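Local coordinates for protein lactate dehydrogenase (Eimeria maxima, PDB 6CT6) that probably interconverts pyruvate and lactate with NADH as cofactor, and is held here with the cofactor and the substrate analogue oxamate bound, at residues D102-N107 / T131-V136. Sequence-based numbering, arbitrary orientation.
With NAI (1,4-dihydronicotinamide adenine dinucleotide), chain D.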
loop_
_atom_site.group_PDB
_atom_site.type_symbol
_atom_site.label_atom_id
_atom_site.label_comp_id
_atom_site.label_asym_id
_atom_site.label_seq_id
_atom_site.Cartn_x
_atom_site.Cartn_y
_atom_site.Cartn_z
ATOM N N ASP B 102 -11.657 -15.444 -17.561
ATOM C CA ASP B 102 -13.058 -15.809 -17.379
ATOM C C ASP B 102 -14.001 -14.615 -17.511
ATOM O O ASP B 102 -15.212 -14.816 -17.655
ATOM C CB ASP B 102 -13.261 -16.480 -16.020
ATOM C CG ASP B 102 -12.676 -15.678 -14.877
ATOM O OD1 ASP B 102 -12.379 -14.482 -15.080
ATOM O OD2 ASP B 102 -12.516 -16.245 -13.775
ATOM N N LEU B 103 -13.484 -13.383 -17.474
ATOM C CA LEU B 103 -14.321 -12.186 -17.522
ATOM C C LEU B 103 -14.024 -11.314 -18.736
ATOM O O LEU B 103 -14.391 -10.135 -18.756
ATOM C CB LEU B 103 -14.156 -11.376 -16.235
ATOM C CG LEU B 103 -14.881 -11.992 -15.036
ATOM C CD1 LEU B 103 -14.074 -11.827 -13.761
ATOM C CD2 LEU B 103 -16.272 -11.388 -14.880
ATOM N N LEU B 104 -13.374 -11.871 -19.755
ATOM C CA LEU B 104 -13.061 -11.106 -20.961
ATOM C C LEU B 104 -14.284 -10.458 -21.596
ATOM O O LEU B 104 -14.216 -9.263 -21.925
ATOM C CB LEU B 104 -12.344 -12.029 -21.957
ATOM C CG LEU B 104 -11.800 -11.409 -23.246
ATOM C CD1 LEU B 104 -10.694 -12.286 -23.804
ATOM C CD2 LEU B 104 -12.887 -11.232 -24.300
ATOM N N PRO B 105 -15.404 -11.158 -21.811
ATOM C CA PRO B 105 -16.546 -10.509 -22.477
ATOM C C PRO B 105 -17.037 -9.275 -21.751
ATOM O O PRO B 105 -17.533 -8.340 -22.390
ATOM C CB PRO B 105 -17.617 -11.611 -22.489
ATOM C CG PRO B 105 -16.869 -12.882 -22.297
ATOM C CD PRO B 105 -15.720 -12.538 -21.411
ATOM N N VAL B 106 -16.918 -9.253 -20.427
ATOM C CA VAL B 106 -17.384 -8.117 -19.641
ATOM C C VAL B 106 -16.369 -6.984 -19.687
ATOM O O VAL B 106 -16.710 -5.824 -19.946
ATOM C CB VAL B 106 -17.657 -8.566 -18.192
ATOM C CG1 VAL B 106 -18.173 -7.403 -17.353
ATOM C CG2 VAL B 106 -18.636 -9.727 -18.176
ATOM N N ASN B 107 -15.102 -7.310 -19.451
ATOM C CA ASN B 107 -14.088 -6.280 -19.292
ATOM C C ASN B 107 -13.676 -5.659 -20.621
ATOM O O ASN B 107 -13.198 -4.522 -20.632
ATOM C CB ASN B 107 -12.888 -6.875 -18.553
ATOM C CG ASN B 107 -13.187 -7.118 -17.080
ATOM O OD1 ASN B 107 -13.947 -6.368 -16.466
ATOM N ND2 ASN B 107 -12.614 -8.173 -16.515
ATOM N N THR B 131 -5.346 -4.084 -16.612
ATOM C CA THR B 131 -6.470 -5.019 -16.599
ATOM C C THR B 131 -6.217 -6.219 -17.510
ATOM O O THR B 131 -5.802 -6.067 -18.664
ATOM C CB THR B 131 -7.751 -4.297 -17.027
ATOM O OG1 THR B 131 -8.022 -3.221 -16.122
ATOM C CG2 THR B 131 -8.945 -5.252 -17.047
ATOM N N ASN B 132 -6.489 -7.416 -16.988
ATOM C CA ASN B 132 -6.309 -8.672 -17.729
ATOM C C ASN B 132 -7.531 -9.057 -18.572
ATOM O O ASN B 132 -8.645 -8.617 -18.280
ATOM C CB ASN B 132 -6.007 -9.816 -16.759
ATOM C CG ASN B 132 -4.540 -9.914 -16.403
ATOM O OD1 ASN B 132 -3.667 -9.704 -17.245
ATOM N ND2 ASN B 132 -4.260 -10.238 -15.144
ATOM N N PRO B 133 -7.332 -9.883 -19.620
ATOM C CA PRO B 133 -6.054 -10.344 -20.177
ATOM C C PRO B 133 -5.283 -9.198 -20.815
ATOM O O PRO B 133 -5.749 -8.552 -21.754
ATOM C CB PRO B 133 -6.469 -11.389 -21.220
ATOM C CG PRO B 133 -7.874 -11.074 -21.540
ATOM C CD PRO B 133 -8.467 -10.550 -20.273
ATOM N N LEU B 134 -4.083 -8.980 -20.285
ATOM C CA LEU B 134 -3.384 -7.712 -20.464
ATOM C C LEU B 134 -3.225 -7.358 -21.939
ATOM O O LEU B 134 -3.525 -6.232 -22.356
ATOM C CB LEU B 134 -2.027 -7.801 -19.764
ATOM C CG LEU B 134 -1.183 -6.552 -19.507
ATOM C CD1 LEU B 134 -0.048 -6.493 -20.508
ATOM C CD2 LEU B 134 -2.007 -5.271 -19.537
ATOM N N ASP B 135 -2.779 -8.315 -22.751
ATOM C CA ASP B 135 -2.299 -7.979 -24.086
ATOM C C ASP B 135 -3.432 -7.647 -25.051
ATOM O O ASP B 135 -3.222 -6.879 -25.997
ATOM C CB ASP B 135 -1.439 -9.123 -24.619
ATOM C CG ASP B 135 -0.255 -9.420 -23.717
ATOM O OD1 ASP B 135 0.785 -8.738 -23.854
ATOM O OD2 ASP B 135 -0.370 -10.321 -22.860
ATOM N N VAL B 136 -4.632 -8.195 -24.844
ATOM C CA VAL B 136 -5.763 -7.809 -25.685
ATOM C C VAL B 136 -6.595 -6.682 -25.076
ATOM O O VAL B 136 -7.266 -5.952 -25.820
ATOM C CB VAL B 136 -6.672 -9.010 -26.010
ATOM C CG1 VAL B 136 -5.914 -10.014 -26.864
ATOM C CG2 VAL B 136 -7.213 -9.673 -24.749
HETATM P PA NAI D . -10.138 -4.778 -8.007
HETATM O O1A NAI D . -11.451 -5.497 -8.224
HETATM O O2A NAI D . -9.605 -4.605 -6.604
HETATM O O5B NAI D . -10.281 -3.321 -8.669
HETATM C C5B NAI D . -10.959 -3.144 -9.909
HETATM C C4B NAI D . -11.781 -1.871 -9.808
HETATM O O4B NAI D . -12.239 -1.433 -11.090
HETATM C C3B NAI D . -13.025 -2.060 -8.945
HETATM O O3B NAI D . -12.955 -1.188 -7.814
HETATM C C2B NAI D . -14.187 -1.700 -9.851
HETATM O O2B NAI D . -15.238 -1.017 -9.166
HETATM C C1B NAI D . -13.494 -0.803 -10.859
HETATM N N9A NAI D . -14.234 -0.575 -12.120
HETATM C C8A NAI D . -15.116 -1.371 -12.758
HETATM N N7A NAI D . -15.563 -0.758 -13.889
HETATM C C5A NAI D . -14.964 0.445 -13.969
HETATM C C6A NAI D . -14.967 1.600 -14.888
HETATM N N6A NAI D . -15.732 1.604 -15.999
HETATM N N1A NAI D . -14.179 2.657 -14.583
HETATM C C2A NAI D . -13.403 2.680 -13.483
HETATM N N3A NAI D . -13.356 1.666 -12.608
HETATM C C4A NAI D . -14.095 0.553 -12.798
HETATM O O3 NAI D . -9.015 -5.496 -8.921
HETATM P PN NAI D . -7.416 -5.292 -8.779
HETATM O O1N NAI D . -6.892 -6.285 -7.770
HETATM O O2N NAI D . -7.120 -3.819 -8.616
HETATM O O5D NAI D . -6.926 -5.771 -10.237
HETATM C C5D NAI D . -7.326 -5.025 -11.382
HETATM C C4D NAI D . -6.920 -5.713 -12.678
HETATM O O4D NAI D . -5.498 -5.873 -12.757
HETATM C C3D NAI D . -7.525 -7.104 -12.781
HETATM O O3D NAI D . -8.024 -7.292 -14.108
HETATM C C2D NAI D . -6.362 -8.029 -12.510
HETATM O O2D NAI D . -6.514 -9.318 -13.107
HETATM C C1D NAI D . -5.229 -7.228 -13.128
HETATM N N1N NAI D . -3.864 -7.627 -12.759
HETATM C C2N NAI D . -2.956 -7.487 -13.725
HETATM C C3N NAI D . -1.627 -7.800 -13.546
HETATM C C7N NAI D . -0.705 -7.608 -14.714
HETATM O O7N NAI D . -1.093 -6.956 -15.672
HETATM N N7N NAI D . 0.501 -8.159 -14.699
HETATM C C4N NAI D . -1.122 -8.317 -12.225
HETATM C C5N NAI D . -2.201 -8.428 -11.247
HETATM C C6N NAI D . -3.517 -8.073 -11.545
HETATM O O HOH W 1 -11.140 -9.680 -18.162
#
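Leu104 turns its CG away from the backbone N (chi1 -174°), and this carries CD1 across to the ring of Pro133. Asn107 sets CG opposite its own carbonyl carbon, which leaves ND2 facing Asn132 O, 4.4 Å away and too far for a direct bond. The two segments open helices 104-121 and 134-145 of the Rossmann-type NAD-binding domain, and the second follows strand 126-129, at the C-terminal ends of the parallel strands, where the cofactor binds. Leu104 CD1 lies 3.8 Å from Pro133 CG, and the two side chains cross at about a right angle. Val136 CG2 is a looser neighbour of the same methyl. Met319, Ile323 and Leu326 of helix 303-328 cover this apolar patch.

The polar half is bridged by one water. It accepts from Asn107 ND2 at 2.7 Å and donates to Asn132 O, also at 2.7 Å. Asn107 OD1 takes the N-H of Ile87, so both ends of the amide are held. A cis peptide bond links Asn132, which offers its O to the water, to Pro133, whose ring meets Leu104.

Asn132 reaches both ligands. Its backbone N gives a nearly straight bond (167°) to O3D of the nicotinamide ribose. Its ND2 serves oxamate O1, consistent with a role in placing the substrate, and also binds ribose O2D at 3.2 Å with a more bent angle of 143°.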